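Long-range contact in Poly(Beta-D-mannuronate) lyase (Pseudopedobacter saltans, PDB 7O79), which probably cleaves the poly(beta-D-mannuronate) of alginate by beta-elimination: residues Val267-Ile281 and Tyr320-Asn334. Residues are numbered along the deposited sequence; the frame is centred on the assembly and turned at random.
Sequences VVNNYVRDVDGDGLI and YVNNTFLNVGGAGIN
Strand 271-273 runs parallel to strand 324-326, their axes 4.6 Å apart and only 8° off, with Tyr271 level with Thr324, Val272 with Phe325 and Arg273 with Leu326. Backbone hydrogen bonds cross from Thr324 N to Asn270 O, Val272 N to Thr324 O, Leu326 N to Val272 O and Asp274 N to Leu326 O. Both chains then turn a corner together, and parallel pairing resumes where Leu280 N reaches Gly332 O and Asn334 N reaches Leu280 O. These are successive coils of the right-handed parallel beta-helix of PL6 lyases, stacked through two of its faces.

At the bend just before strands 271-273 and 324-326, Asn270 and Asn323 lie side by side, amide planes 5° apart, two members of an asparagine stack of the kind known from pectate-lyase-like helices. Asn323 OD1 accepts two hydrogen bonds, from opposite faces of its plane, from Asn270 N and Asn270 ND2, both 2.9 Å, while Asn323 ND2 points almost straight at Val267 O (2.8 Å). The stack continues to Asn360, whose OD1 accepts from Asn323 N, and back to Asn245, whose ND2 donates to Asn270 OD1. A leucine in place of Asn323 would probably leave Asn270 N without its acceptor, take one of two from the Asn270 amide nitrogen and one of two donors from Val267 O.

Inside the coil, Leu280 CB packs on Phe325 CZ (3.7 Å), its CD2 reaching on to Tyr320 and Ile333. With its CG anti to the carbonyl carbon (chi1 -49°), the Phe325 ring comes up against Gly279, where a side chain would collide with CD1. On the outer side Arg273 grips Asp274 side-on through NE and NH2, and Leu326 CB lies over one face of the guanidinium.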
ATOM      1  N   VAL A 267      -5.603  13.331  -4.868  1.00 22.04           N
ATOM      2  CA  VAL A 267      -4.637  12.653  -5.718  1.00 21.40           C
ATOM      3  C   VAL A 267      -3.929  13.759  -6.485  1.00 20.32           C
ATOM      4  O   VAL A 267      -4.449  14.254  -7.485  1.00 21.12           O
ATOM      5  CB  VAL A 267      -5.294  11.629  -6.655  1.00 20.82           C
ATOM      6  CG1 VAL A 267      -4.292  11.075  -7.632  1.00 21.67           C
ATOM      7  CG2 VAL A 267      -5.888  10.497  -5.843  1.00 20.07           C
ATOM      8  N   VAL A 268      -2.761  14.179  -5.993  1.00 22.86           N
ATOM      9  CA  VAL A 268      -2.115  15.423  -6.421  1.00 23.77           C
ATOM     10  C   VAL A 268      -0.617  15.210  -6.570  1.00 22.15           C
ATOM     11  O   VAL A 268       0.001  14.483  -5.785  1.00 21.17           O
ATOM     12  CB  VAL A 268      -2.387  16.575  -5.425  1.00 25.94           C
ATOM     13  CG1 VAL A 268      -1.921  17.903  -6.011  1.00 29.08           C
ATOM     14  CG2 VAL A 268      -3.884  16.644  -5.079  1.00 23.02           C
ATOM     15  N   ASN A 269      -0.028  15.868  -7.581  1.00 25.66           N
ATOM     16  CA  ASN A 269       1.423  15.934  -7.771  1.00 24.34           C
ATOM     17  C   ASN A 269       2.066  14.569  -7.984  1.00 24.37           C
ATOM     18  O   ASN A 269       3.225  14.362  -7.608  1.00 23.70           O
ATOM     19  CB  ASN A 269       2.098  16.667  -6.609  1.00 29.18           C
ATOM     20  CG  ASN A 269       1.746  18.143  -6.586  1.00 35.29           C
ATOM     21  OD1 ASN A 269       1.792  18.806  -7.624  1.00 30.50           O
ATOM     22  ND2 ASN A 269       1.378  18.659  -5.418  1.00 31.38           N
ATOM     23  N   ASN A 270       1.351  13.645  -8.622  1.00 21.04           N
ATOM     24  CA  ASN A 270       1.916  12.351  -8.994  1.00 22.47           C
ATOM     25  C   ASN A 270       2.463  12.381 -10.419  1.00 21.13           C
ATOM     26  O   ASN A 270       1.860  12.965 -11.319  1.00 22.95           O
ATOM     27  CB  ASN A 270       0.867  11.239  -8.850  1.00 21.62           C
ATOM     28  CG  ASN A 270       0.307  11.162  -7.427  1.00 21.49           C
ATOM     29  OD1 ASN A 270       1.003  10.732  -6.510  1.00 21.41           O
ATOM     30  ND2 ASN A 270      -0.923  11.625  -7.238  1.00 19.79           N
ATOM     31  N   TYR A 271       3.603  11.732 -10.616  1.00 22.67           N
ATOM     32  CA  TYR A 271       4.244  11.623 -11.925  1.00 25.58           C
ATOM     33  C   TYR A 271       4.239  10.163 -12.371  1.00 22.72           C
ATOM     34  O   TYR A 271       4.933   9.328 -11.780  1.00 26.11           O
ATOM     35  CB  TYR A 271       5.663  12.166 -11.857  1.00 22.17           C
ATOM     36  CG  TYR A 271       6.350  12.266 -13.197  1.00 25.26           C
ATOM     37  CD1 TYR A 271       6.230  13.419 -13.959  1.00 24.40           C
ATOM     38  CD2 TYR A 271       7.159  11.247 -13.669  1.00 28.85           C
ATOM     39  CE1 TYR A 271       6.861  13.546 -15.166  1.00 31.20           C
ATOM     40  CE2 TYR A 271       7.806  11.364 -14.888  1.00 30.81           C
ATOM     41  CZ  TYR A 271       7.643  12.521 -15.633  1.00 26.65           C
ATOM     42  OH  TYR A 271       8.264  12.677 -16.838  1.00 30.52           O
ATOM     43  N   VAL A 272       3.468   9.859 -13.412  1.00 24.25           N
ATOM     44  CA  VAL A 272       3.318   8.500 -13.931  1.00 23.16           C
ATOM     45  C   VAL A 272       3.753   8.500 -15.388  1.00 26.36           C
ATOM     46  O   VAL A 272       3.288   9.334 -16.177  1.00 24.12           O
ATOM     47  CB  VAL A 272       1.864   8.000 -13.801  1.00 24.76           C
ATOM     48  CG1 VAL A 272       1.723   6.584 -14.345  1.00 22.44           C
ATOM     49  CG2 VAL A 272       1.410   8.074 -12.340  1.00 22.08           C
ATOM     50  N   ARG A 273       4.632   7.565 -15.752  1.00 24.59           N
ATOM     51  CA  ARG A 273       5.027   7.495 -17.147  1.00 27.17           C
ATOM     52  C   ARG A 273       5.443   6.084 -17.533  1.00 26.10           C
ATOM     53  O   ARG A 273       5.927   5.306 -16.707  1.00 24.72           O
ATOM     54  CB  ARG A 273       6.132   8.511 -17.454  1.00 26.98           C
ATOM     55  CG  ARG A 273       7.441   8.298 -16.716  1.00 28.35           C
ATOM     56  CD  ARG A 273       8.585   8.999 -17.460  1.00 30.94           C
ATOM     57  NE  ARG A 273       8.556   8.650 -18.876  1.00 29.47           N
ATOM     58  CZ  ARG A 273       8.407   9.506 -19.886  1.00 35.06           C
ATOM     59  NH1 ARG A 273       8.272  10.809 -19.658  1.00 34.45           N
ATOM     60  NH2 ARG A 273       8.392   9.041 -21.142  1.00 32.44           N
ATOM     61  N   ASP A 274       5.207   5.761 -18.808  1.00 25.66           N
ATOM     62  CA  ASP A 274       5.644   4.495 -19.414  1.00 24.24           C
ATOM     63  C   ASP A 274       5.023   3.309 -18.689  1.00 26.53           C
ATOM     64  O   ASP A 274       5.678   2.301 -18.417  1.00 25.18           O
ATOM     65  CB  ASP A 274       7.172   4.359 -19.450  1.00 25.47           C
ATOM     66  CG  ASP A 274       7.884   5.647 -19.859  1.00 27.88           C
ATOM     67  OD1 ASP A 274       7.478   6.271 -20.853  1.00 28.13           O
ATOM     68  OD2 ASP A 274       8.890   6.013 -19.215  1.00 28.65           O
ATOM     69  N   VAL A 275       3.762   3.433 -18.341  1.00 25.06           N
ATOM     70  CA  VAL A 275       3.032   2.288 -17.823  1.00 24.99           C
ATOM     71  C   VAL A 275       2.253   1.680 -18.973  1.00 25.81           C
ATOM     72  O   VAL A 275       1.941   2.337 -19.976  1.00 25.60           O
ATOM     73  CB  VAL A 275       2.110   2.634 -16.633  1.00 26.03           C
ATOM     74  CG1 VAL A 275       2.939   3.039 -15.406  1.00 22.68           C
ATOM     75  CG2 VAL A 275       1.164   3.735 -17.018  1.00 22.57           C
ATOM     76  N   ASP A 276       1.976   0.390 -18.829  1.00 25.75           N
ATOM     77  CA  ASP A 276       1.272  -0.372 -19.845  1.00 27.13           C
ATOM     78  C   ASP A 276      -0.224  -0.079 -19.845  1.00 29.80           C
ATOM     79  O   ASP A 276      -0.843  -0.081 -20.914  1.00 26.55           O
ATOM     80  CB  ASP A 276       1.543  -1.862 -19.602  1.00 30.34           C
ATOM     81  CG  ASP A 276       1.074  -2.737 -20.736  1.00 35.55           C
ATOM     82  OD1 ASP A 276       1.020  -2.239 -21.886  1.00 38.65           O
ATOM     83  OD2 ASP A 276       0.775  -3.926 -20.468  1.00 38.50           O
ATOM     84  N   GLY A 277      -0.810   0.197 -18.679  1.00 25.87           N
ATOM     85  CA  GLY A 277      -2.238   0.425 -18.517  1.00 21.30           C
ATOM     86  C   GLY A 277      -2.581   1.897 -18.388  1.00 25.10           C
ATOM     87  O   GLY A 277      -1.946   2.758 -19.007  1.00 23.27           O
ATOM     88  N   ASP A 278      -3.609   2.193 -17.582  1.00 21.49           N
ATOM     89  CA  ASP A 278      -4.116   3.555 -17.437  1.00 24.15           C
ATOM     90  C   ASP A 278      -3.303   4.353 -16.413  1.00 22.50           C
ATOM     91  O   ASP A 278      -2.691   3.801 -15.498  1.00 24.14           O
ATOM     92  CB  ASP A 278      -5.592   3.558 -17.010  1.00 22.54           C
ATOM     93  CG  ASP A 278      -6.526   2.908 -18.034  1.00 24.69           C
ATOM     94  OD1 ASP A 278      -6.097   2.604 -19.163  1.00 24.37           O
ATOM     95  OD2 ASP A 278      -7.723   2.733 -17.707  1.00 25.48           O
ATOM     96  N   GLY A 279      -3.323   5.674 -16.560  1.00 19.94           N
ATOM     97  CA  GLY A 279      -2.628   6.536 -15.619  1.00 20.06           C
ATOM     98  C   GLY A 279      -3.406   6.711 -14.322  1.00 22.33           C
ATOM     99  O   GLY A 279      -2.852   6.568 -13.224  1.00 21.81           O
ATOM    100  N   LEU A 280      -4.701   6.998 -14.455  1.00 19.81           N
ATOM    101  CA  LEU A 280      -5.610   7.217 -13.339  1.00 19.27           C
ATOM    102  C   LEU A 280      -6.947   6.581 -13.669  1.00 19.96           C
ATOM    103  O   LEU A 280      -7.530   6.866 -14.720  1.00 22.31           O
ATOM    104  CB  LEU A 280      -5.796   8.712 -13.066  1.00 22.21           C
ATOM    105  CG  LEU A 280      -6.781   9.149 -11.973  1.00 21.23           C
ATOM    106  CD1 LEU A 280      -6.442   8.532 -10.594  1.00 18.23           C
ATOM    107  CD2 LEU A 280      -6.873  10.680 -11.913  1.00 19.57           C
ATOM    108  N   ILE A 281      -7.435   5.723 -12.780  1.00 19.70           N
ATOM    109  CA  ILE A 281      -8.725   5.068 -12.957  1.00 18.21           C
ATOM    110  C   ILE A 281      -9.635   5.487 -11.818  1.00 19.53           C
ATOM    111  O   ILE A 281      -9.322   5.246 -10.649  1.00 22.62           O
ATOM    112  CB  ILE A 281      -8.602   3.543 -13.001  1.00 21.38           C
ATOM    113  CG1 ILE A 281      -7.788   3.095 -14.225  1.00 19.61           C
ATOM    114  CG2 ILE A 281     -10.002   2.891 -12.969  1.00 19.35           C
ATOM    115  CD1 ILE A 281      -7.271   1.641 -14.108  1.00 17.60           C
ATOM    116  N   TYR A 320      -8.368  15.592  -8.028  1.00 21.36           N
ATOM    117  CA  TYR A 320      -7.472  14.863  -8.929  1.00 19.88           C
ATOM    118  C   TYR A 320      -6.742  15.896  -9.790  1.00 20.48           C
ATOM    119  O   TYR A 320      -7.117  16.089 -10.943  1.00 19.92           O
ATOM    120  CB  TYR A 320      -8.278  13.846  -9.783  1.00 16.81           C
ATOM    121  CG  TYR A 320      -9.002  12.828  -8.918  1.00 22.91           C
ATOM    122  CD1 TYR A 320      -8.335  11.714  -8.421  1.00 19.08           C
ATOM    123  CD2 TYR A 320     -10.335  13.009  -8.562  1.00 20.06           C
ATOM    124  CE1 TYR A 320      -8.997  10.781  -7.606  1.00 22.47           C
ATOM    125  CE2 TYR A 320     -11.004  12.078  -7.739  1.00 21.40           C
ATOM    126  CZ  TYR A 320     -10.317  10.980  -7.262  1.00 22.08           C
ATOM    127  OH  TYR A 320     -10.967  10.058  -6.460  1.00 20.68           O
ATOM    128  N   VAL A 321      -5.705  16.545  -9.225  1.00 20.58           N
ATOM    129  CA  VAL A 321      -5.165  17.794  -9.767  1.00 23.41           C
ATOM    130  C   VAL A 321      -3.648  17.724  -9.862  1.00 23.86           C
ATOM    131  O   VAL A 321      -2.984  17.054  -9.062  1.00 20.86           O
ATOM    132  CB  VAL A 321      -5.595  19.017  -8.898  1.00 25.04           C
ATOM    133  CG1 VAL A 321      -5.081  20.314  -9.480  1.00 29.81           C
ATOM    134  CG2 VAL A 321      -7.099  19.111  -8.845  1.00 24.42           C
ATOM    135  N   ASN A 322      -3.095  18.427 -10.859  1.00 21.74           N
ATOM    136  CA  ASN A 322      -1.647  18.627 -10.969  1.00 23.47           C
ATOM    137  C   ASN A 322      -0.876  17.318 -10.997  1.00 24.24           C
ATOM    138  O   ASN A 322       0.174  17.191 -10.360  1.00 23.12           O
ATOM    139  CB  ASN A 322      -1.124  19.506  -9.840  1.00 27.34           C
ATOM    140  CG  ASN A 322      -1.578  20.931  -9.977  1.00 32.28           C
ATOM    141  OD1 ASN A 322      -2.287  21.451  -9.125  1.00 32.67           O
ATOM    142  ND2 ASN A 322      -1.160  21.578 -11.064  1.00 32.84           N
ATOM    143  N   ASN A 323      -1.405  16.336 -11.718  1.00 21.40           N
ATOM    144  CA  ASN A 323      -0.691  15.091 -11.960  1.00 22.08           C
ATOM    145  C   ASN A 323      -0.172  15.066 -13.391  1.00 23.13           C
ATOM    146  O   ASN A 323      -0.630  15.814 -14.256  1.00 21.57           O
ATOM    147  CB  ASN A 323      -1.596  13.876 -11.713  1.00 20.87           C
ATOM    148  CG  ASN A 323      -2.160  13.833 -10.289  1.00 21.98           C
ATOM    149  OD1 ASN A 323      -1.451  13.475  -9.342  1.00 21.78           O
ATOM    150  ND2 ASN A 323      -3.443  14.185 -10.137  1.00 19.79           N
ATOM    151  N   THR A 324       0.787  14.178 -13.638  1.00 21.23           N
ATOM    152  CA  THR A 324       1.334  13.992 -14.975  1.00 21.58           C
ATOM    153  C   THR A 324       1.270  12.515 -15.329  1.00 21.14           C
ATOM    154  O   THR A 324       1.743  11.674 -14.559  1.00 22.86           O
ATOM    155  CB  THR A 324       2.765  14.524 -15.039  1.00 24.24           C
ATOM    156  OG1 THR A 324       2.737  15.925 -14.753  1.00 23.32           O
ATOM    157  CG2 THR A 324       3.390  14.282 -16.398  1.00 23.01           C
ATOM    158  N   PHE A 325       0.653  12.211 -16.473  1.00 19.97           N
ATOM    159  CA  PHE A 325       0.519  10.846 -16.990  1.00 22.77           C
ATOM    160  C   PHE A 325       1.065  10.794 -18.419  1.00 20.30           C
ATOM    161  O   PHE A 325       0.347  11.120 -19.371  1.00 24.41           O
ATOM    162  CB  PHE A 325      -0.944  10.385 -16.965  1.00 22.32           C
ATOM    163  CG  PHE A 325      -1.644  10.623 -15.653  1.00 21.90           C
ATOM    164  CD1 PHE A 325      -1.404   9.790 -14.554  1.00 22.27           C
ATOM    165  CD2 PHE A 325      -2.543  11.669 -15.513  1.00 20.02           C
ATOM    166  CE1 PHE A 325      -2.052  10.009 -13.328  1.00 24.40           C
ATOM    167  CE2 PHE A 325      -3.189  11.897 -14.281  1.00 21.56           C
ATOM    168  CZ  PHE A 325      -2.936  11.075 -13.195  1.00 20.19           C
ATOM    169  N   LEU A 326       2.293  10.330 -18.604  1.00 21.53           N
ATOM    170  CA  LEU A 326       2.913  10.411 -19.923  1.00 24.05           C
ATOM    171  C   LEU A 326       3.210   9.037 -20.499  1.00 23.00           C
ATOM    172  O   LEU A 326       3.650   8.134 -19.783  1.00 22.68           O
ATOM    173  CB  LEU A 326       4.198  11.244 -19.887  1.00 23.56           C
ATOM    174  CG  LEU A 326       3.979  12.731 -19.585  1.00 25.81           C
ATOM    175  CD1 LEU A 326       5.300  13.391 -19.162  1.00 31.84           C
ATOM    176  CD2 LEU A 326       3.350  13.443 -20.754  1.00 25.09           C
ATOM    177  N   ASN A 327       2.970   8.886 -21.803  1.00 22.26           N
ATOM    178  CA  ASN A 327       3.374   7.673 -22.529  1.00 22.08           C
ATOM    179  C   ASN A 327       2.716   6.430 -21.931  1.00 22.10           C
ATOM    180  O   ASN A 327       3.336   5.373 -21.814  1.00 23.68           O
ATOM    181  CB  ASN A 327       4.904   7.545 -22.559  1.00 25.00           C
ATOM    182  CG  ASN A 327       5.408   6.460 -23.513  1.00 26.19           C
ATOM    183  OD1 ASN A 327       4.827   6.204 -24.577  1.00 26.01           O
ATOM    184  ND2 ASN A 327       6.512   5.833 -23.136  1.00 23.73           N
ATOM    185  N   VAL A 328       1.430   6.553 -21.544  1.00 23.08           N
ATOM    186  CA  VAL A 328       0.717   5.423 -20.943  1.00 25.68           C
ATOM    187  C   VAL A 328       0.117   4.565 -22.047  1.00 25.80           C
ATOM    188  O   VAL A 328      -0.319   5.072 -23.087  1.00 26.18           O
ATOM    189  CB  VAL A 328      -0.364   5.893 -19.938  1.00 24.81           C
ATOM    190  CG1 VAL A 328       0.287   6.665 -18.814  1.00 26.18           C
ATOM    191  CG2 VAL A 328      -1.440   6.734 -20.590  1.00 22.93           C
ATOM    192  N   GLY A 329       0.100   3.249 -21.826  1.00 26.30           N
ATOM    193  CA  GLY A 329      -0.439   2.348 -22.824  1.00 25.71           C
ATOM    194  C   GLY A 329      -1.942   2.238 -22.854  1.00 26.96           C
ATOM    195  O   GLY A 329      -2.491   1.705 -23.825  1.00 28.96           O
ATOM    196  N   GLY A 330      -2.623   2.719 -21.815  1.00 26.92           N
ATOM    197  CA  GLY A 330      -4.074   2.712 -21.775  1.00 24.13           C
ATOM    198  C   GLY A 330      -4.618   4.119 -21.878  1.00 26.02           C
ATOM    199  O   GLY A 330      -4.074   4.935 -22.630  1.00 28.53           O
ATOM    200  N   ALA A 331      -5.684   4.427 -21.140  1.00 25.24           N
ATOM    201  CA  ALA A 331      -6.209   5.780 -21.118  1.00 23.36           C
ATOM    202  C   ALA A 331      -5.406   6.624 -20.132  1.00 24.22           C
ATOM    203  O   ALA A 331      -4.822   6.108 -19.183  1.00 25.80           O
ATOM    204  CB  ALA A 331      -7.698   5.775 -20.733  1.00 24.49           C
ATOM    205  N   GLY A 332      -5.364   7.929 -20.367  1.00 22.82           N
ATOM    206  CA  GLY A 332      -4.670   8.779 -19.414  1.00 21.43           C
ATOM    207  C   GLY A 332      -5.439   8.848 -18.109  1.00 25.09           C
ATOM    208  O   GLY A 332      -4.944   8.480 -17.036  1.00 24.12           O
ATOM    209  N   ILE A 333      -6.669   9.334 -18.198  1.00 21.98           N
ATOM    210  CA  ILE A 333      -7.588   9.350 -17.075  1.00 23.08           C
ATOM    211  C   ILE A 333      -8.850   8.636 -17.526  1.00 25.17           C
ATOM    212  O   ILE A 333      -9.462   9.023 -18.531  1.00 24.15           O
ATOM    213  CB  ILE A 333      -7.891  10.776 -16.590  1.00 24.02           C
ATOM    214  CG1 ILE A 333      -6.572  11.486 -16.237  1.00 22.53           C
ATOM    215  CG2 ILE A 333      -8.862  10.740 -15.396  1.00 23.65           C
ATOM    216  CD1 ILE A 333      -6.703  12.915 -15.685  1.00 18.10           C
ATOM    217  N   ASN A 334      -9.205   7.571 -16.818  1.00 20.12           N
ATOM    218  CA  ASN A 334     -10.390   6.780 -17.114  1.00 21.39           C
ATOM    219  C   ASN A 334     -11.441   7.149 -16.067  1.00 24.54           C
ATOM    220  O   ASN A 334     -11.351   6.730 -14.911  1.00 20.24           O
ATOM    221  CB  ASN A 334     -10.028   5.299 -17.110  1.00 23.02           C
ATOM    222  CG  ASN A 334     -11.207   4.386 -17.436  1.00 28.14           C
ATOM    223  OD1 ASN A 334     -12.277   4.832 -17.821  1.00 30.95           O
ATOM    224  ND2 ASN A 334     -10.992   3.097 -17.300  1.00 29.56           N
TER